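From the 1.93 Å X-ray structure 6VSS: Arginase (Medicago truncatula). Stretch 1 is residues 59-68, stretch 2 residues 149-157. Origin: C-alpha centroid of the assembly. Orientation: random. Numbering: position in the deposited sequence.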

# COMPACT_ATOMS: atom_id res chain seq x y z
N GLY B 59 -36.85 29.81 0.58
CA GLY B 59 -36.58 29.48 -0.83
C GLY B 59 -36.17 28.02 -1.01
O GLY B 59 -35.21 27.75 -1.72
N VAL B 60 -36.86 27.10 -0.34
CA VAL B 60 -36.43 25.69 -0.19
C VAL B 60 -37.67 24.82 0.02
O VAL B 60 -38.47 25.12 0.91
CB VAL B 60 -35.46 25.52 0.98
CG1 VAL B 60 -36.05 26.04 2.28
CG2 VAL B 60 -35.00 24.07 1.12
N ALA B 61 -37.79 23.82 -0.82
CA ALA B 61 -38.86 22.81 -0.80
C ALA B 61 -38.31 21.55 -0.15
O ALA B 61 -39.09 20.87 0.50
CB ALA B 61 -39.32 22.52 -2.20
N ALA B 62 -37.03 21.23 -0.34
CA ALA B 62 -36.45 20.02 0.29
C ALA B 62 -34.95 20.18 0.48
O ALA B 62 -34.27 20.83 -0.38
CB ALA B 62 -36.76 18.77 -0.52
N THR B 63 -34.46 19.62 1.59
CA THR B 63 -33.02 19.59 1.95
C THR B 63 -32.57 18.17 2.31
O THR B 63 -33.07 17.57 3.30
CB THR B 63 -32.73 20.68 2.99
OG1 THR B 63 -32.92 21.95 2.35
CG2 THR B 63 -31.33 20.56 3.55
N SER B 64 -31.62 17.67 1.53
CA SER B 64 -30.95 16.38 1.78
C SER B 64 -30.18 16.52 3.11
O SER B 64 -29.33 17.43 3.25
CB SER B 64 -30.04 15.97 0.60
OG SER B 64 -30.77 15.76 -0.60
N SER B 65 -30.50 15.64 4.06
CA SER B 65 -30.08 15.67 5.48
C SER B 65 -29.41 14.35 5.85
O SER B 65 -30.08 13.26 5.75
CB SER B 65 -31.28 15.98 6.32
OG SER B 65 -31.89 17.13 5.75
N LEU B 66 -28.10 14.41 6.13
CA LEU B 66 -27.29 13.21 6.36
C LEU B 66 -27.64 12.67 7.74
O LEU B 66 -27.46 13.36 8.73
CB LEU B 66 -25.81 13.56 6.25
CG LEU B 66 -25.44 14.26 4.95
CD1 LEU B 66 -23.93 14.32 4.74
CD2 LEU B 66 -26.08 13.55 3.81
N LEU B 67 -28.07 11.42 7.77
CA LEU B 67 -28.20 10.59 9.00
C LEU B 67 -27.30 9.37 8.84
O LEU B 67 -27.55 8.56 7.91
CB LEU B 67 -29.69 10.25 9.19
CG LEU B 67 -30.02 9.46 10.44
CD1 LEU B 67 -30.07 10.38 11.65
CD2 LEU B 67 -31.34 8.72 10.28
N GLY B 68 -26.23 9.31 9.63
CA GLY B 68 -25.34 8.16 9.79
C GLY B 68 -25.99 7.04 10.58
O GLY B 68 -26.66 7.31 11.64
N ASP B 149 -39.65 19.14 8.21
CA ASP B 149 -39.69 19.61 6.80
C ASP B 149 -38.97 20.96 6.76
O ASP B 149 -39.19 21.76 7.68
CB ASP B 149 -41.13 19.78 6.32
CG ASP B 149 -41.61 21.23 6.37
OD1 ASP B 149 -41.21 22.01 5.48
OD2 ASP B 149 -42.36 21.56 7.30
N PRO B 150 -38.10 21.24 5.77
CA PRO B 150 -38.10 20.55 4.48
C PRO B 150 -37.03 19.45 4.41
O PRO B 150 -36.67 19.08 3.32
CB PRO B 150 -37.72 21.69 3.54
CG PRO B 150 -36.73 22.52 4.34
CD PRO B 150 -37.11 22.32 5.79
N LEU B 151 -36.52 19.00 5.56
CA LEU B 151 -35.44 17.99 5.59
C LEU B 151 -35.95 16.69 4.98
O LEU B 151 -37.11 16.28 5.28
CB LEU B 151 -34.99 17.70 7.02
CG LEU B 151 -34.53 18.89 7.85
CD1 LEU B 151 -33.86 18.38 9.12
CD2 LEU B 151 -33.60 19.79 7.06
N ARG B 152 -35.09 16.04 4.21
CA ARG B 152 -35.32 14.71 3.61
C ARG B 152 -34.09 13.83 3.92
O ARG B 152 -32.97 14.28 3.71
CB ARG B 152 -35.68 14.79 2.13
CG ARG B 152 -37.04 15.40 1.86
CD ARG B 152 -37.48 15.19 0.43
NE ARG B 152 -38.64 16.00 0.15
CZ ARG B 152 -39.49 15.85 -0.84
NH1 ARG B 152 -39.35 14.89 -1.73
NH2 ARG B 152 -40.50 16.69 -0.96
N PRO B 153 -34.30 12.61 4.43
CA PRO B 153 -33.23 11.74 4.92
C PRO B 153 -32.37 11.13 3.80
O PRO B 153 -32.90 10.41 2.95
CB PRO B 153 -33.99 10.64 5.65
CG PRO B 153 -35.26 10.56 4.87
CD PRO B 153 -35.62 12.02 4.69
N LEU B 154 -31.10 11.51 3.80
CA LEU B 154 -30.03 10.85 3.00
C LEU B 154 -29.17 10.07 4.02
O LEU B 154 -28.40 10.64 4.76
CB LEU B 154 -29.31 11.90 2.16
CG LEU B 154 -28.57 11.35 0.93
CD1 LEU B 154 -28.00 12.47 0.04
CD2 LEU B 154 -27.42 10.44 1.41
N VAL B 155 -29.45 8.78 4.15
CA VAL B 155 -28.81 7.91 5.16
C VAL B 155 -27.40 7.50 4.69
O VAL B 155 -27.23 7.05 3.51
CB VAL B 155 -29.73 6.74 5.50
CG1 VAL B 155 -29.05 5.72 6.38
CG2 VAL B 155 -31.03 7.25 6.13
N LEU B 156 -26.42 7.59 5.59
CA LEU B 156 -25.07 7.03 5.31
C LEU B 156 -24.88 5.75 6.12
O LEU B 156 -25.05 5.82 7.39
CB LEU B 156 -24.00 8.01 5.71
CG LEU B 156 -24.14 9.39 5.12
CD1 LEU B 156 -23.04 10.24 5.70
CD2 LEU B 156 -24.10 9.35 3.60
N GLY B 157 -24.69 4.62 5.41
CA GLY B 157 -24.37 3.33 6.05
C GLY B 157 -22.86 3.27 6.24
O GLY B 157 -22.12 4.13 5.76
O HOH W 1 -39.55 18.48 1.89

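What joins the two backbones? Residues 63-68 run parallel to the strand that begins at Leu 151, side by side in one sheet, and six hydrogen bonds lace them together. Thr 63 N donates to Pro 150 O (2.9 Å) and Thr 63 O accepts from Arg 152 N (2.7 Å). Ser 65 N then reaches Arg 152 O at 2.8 Å, Leu 154 N reaches Ser 65 O at 2.8 Å, Leu 67 N reaches Leu 154 O at 3.1 Å, and Leu 156 N reaches Leu 67 O at 2.8 Å. In stretch 1 the odd-numbered residues carry every one of these bonds, while in stretch 2 the even-numbered ones do. Pro 153, which has no amide hydrogen to give, therefore costs the ladder nothing. The even-numbered residues of stretch 1 still pack closely through their alpha carbons, as where Leu 66 CA lies 3.2 Å from Leu 154 O.

How does the start of the contact close, before the strands begin? Pro 150 is the bump here, and its ring fits against Val 60 and the backbone of Ala 61. Its CA-to-CB bond points toward stretch 1, and a cis peptide bond precedes it. The ring meets Val 60, whose CG2 is 4.0 Å from Pro 150 CG, and the backbone of Ala 61, whose O is 3.4 Å from Pro 150 CB. With 78 Å² covered by the other stretch, it is the most heavily covered residue of the pair. The small methyl of Ala 62 leaves space for the long arm of Arg 152, and Ala 62 CB approaches Arg 152 NE to 3.4 Å, meeting the guanidinium obliquely. A water completes this corner: it donates to Ala 61 O (2.8 Å) and Pro 150 O (3.3 Å) and accepts from Arg 152 NE (3.2 Å), tying backbone and side chain across the gap.

What fills the face that carries Ser 64, Leu 66, Arg 152, Leu 154 and Leu 156? Mostly leucine. Leu 66 sets out from the backbone onto this face, and its end comes nearer to stretch 2, with CD2 4.0 Å from Leu 154 CB and CD1 4.3 Å from Leu 156 CD1. Its forked end thus bridges two neighbours on the same face. The short Ser 64 contributes CB, 4.1 Å from Leu 154 CD1, and its hydroxyl is satisfied elsewhere in the structure. Gly 68 adds no side chain beside Leu 156, and its CA sits 3.4 Å from Leu 156 O.

How is the other face packed? Ser 65 settles against Leu 151, its OG 3.4 Å from Leu 151 CB. That hydroxyl donates to Thr 63 O at 2.8 Å, so this small polar side chain is buried with its hydrogen-bonding need met. Thr 63 offers its methyl to the same leucine, CG2 lying 4.3 Å from Leu 151 CD2. Farther along, Leu 67 CD2 comes within 4.4 Å of Val 155 CG2, an apolar contact between buried branched side chains.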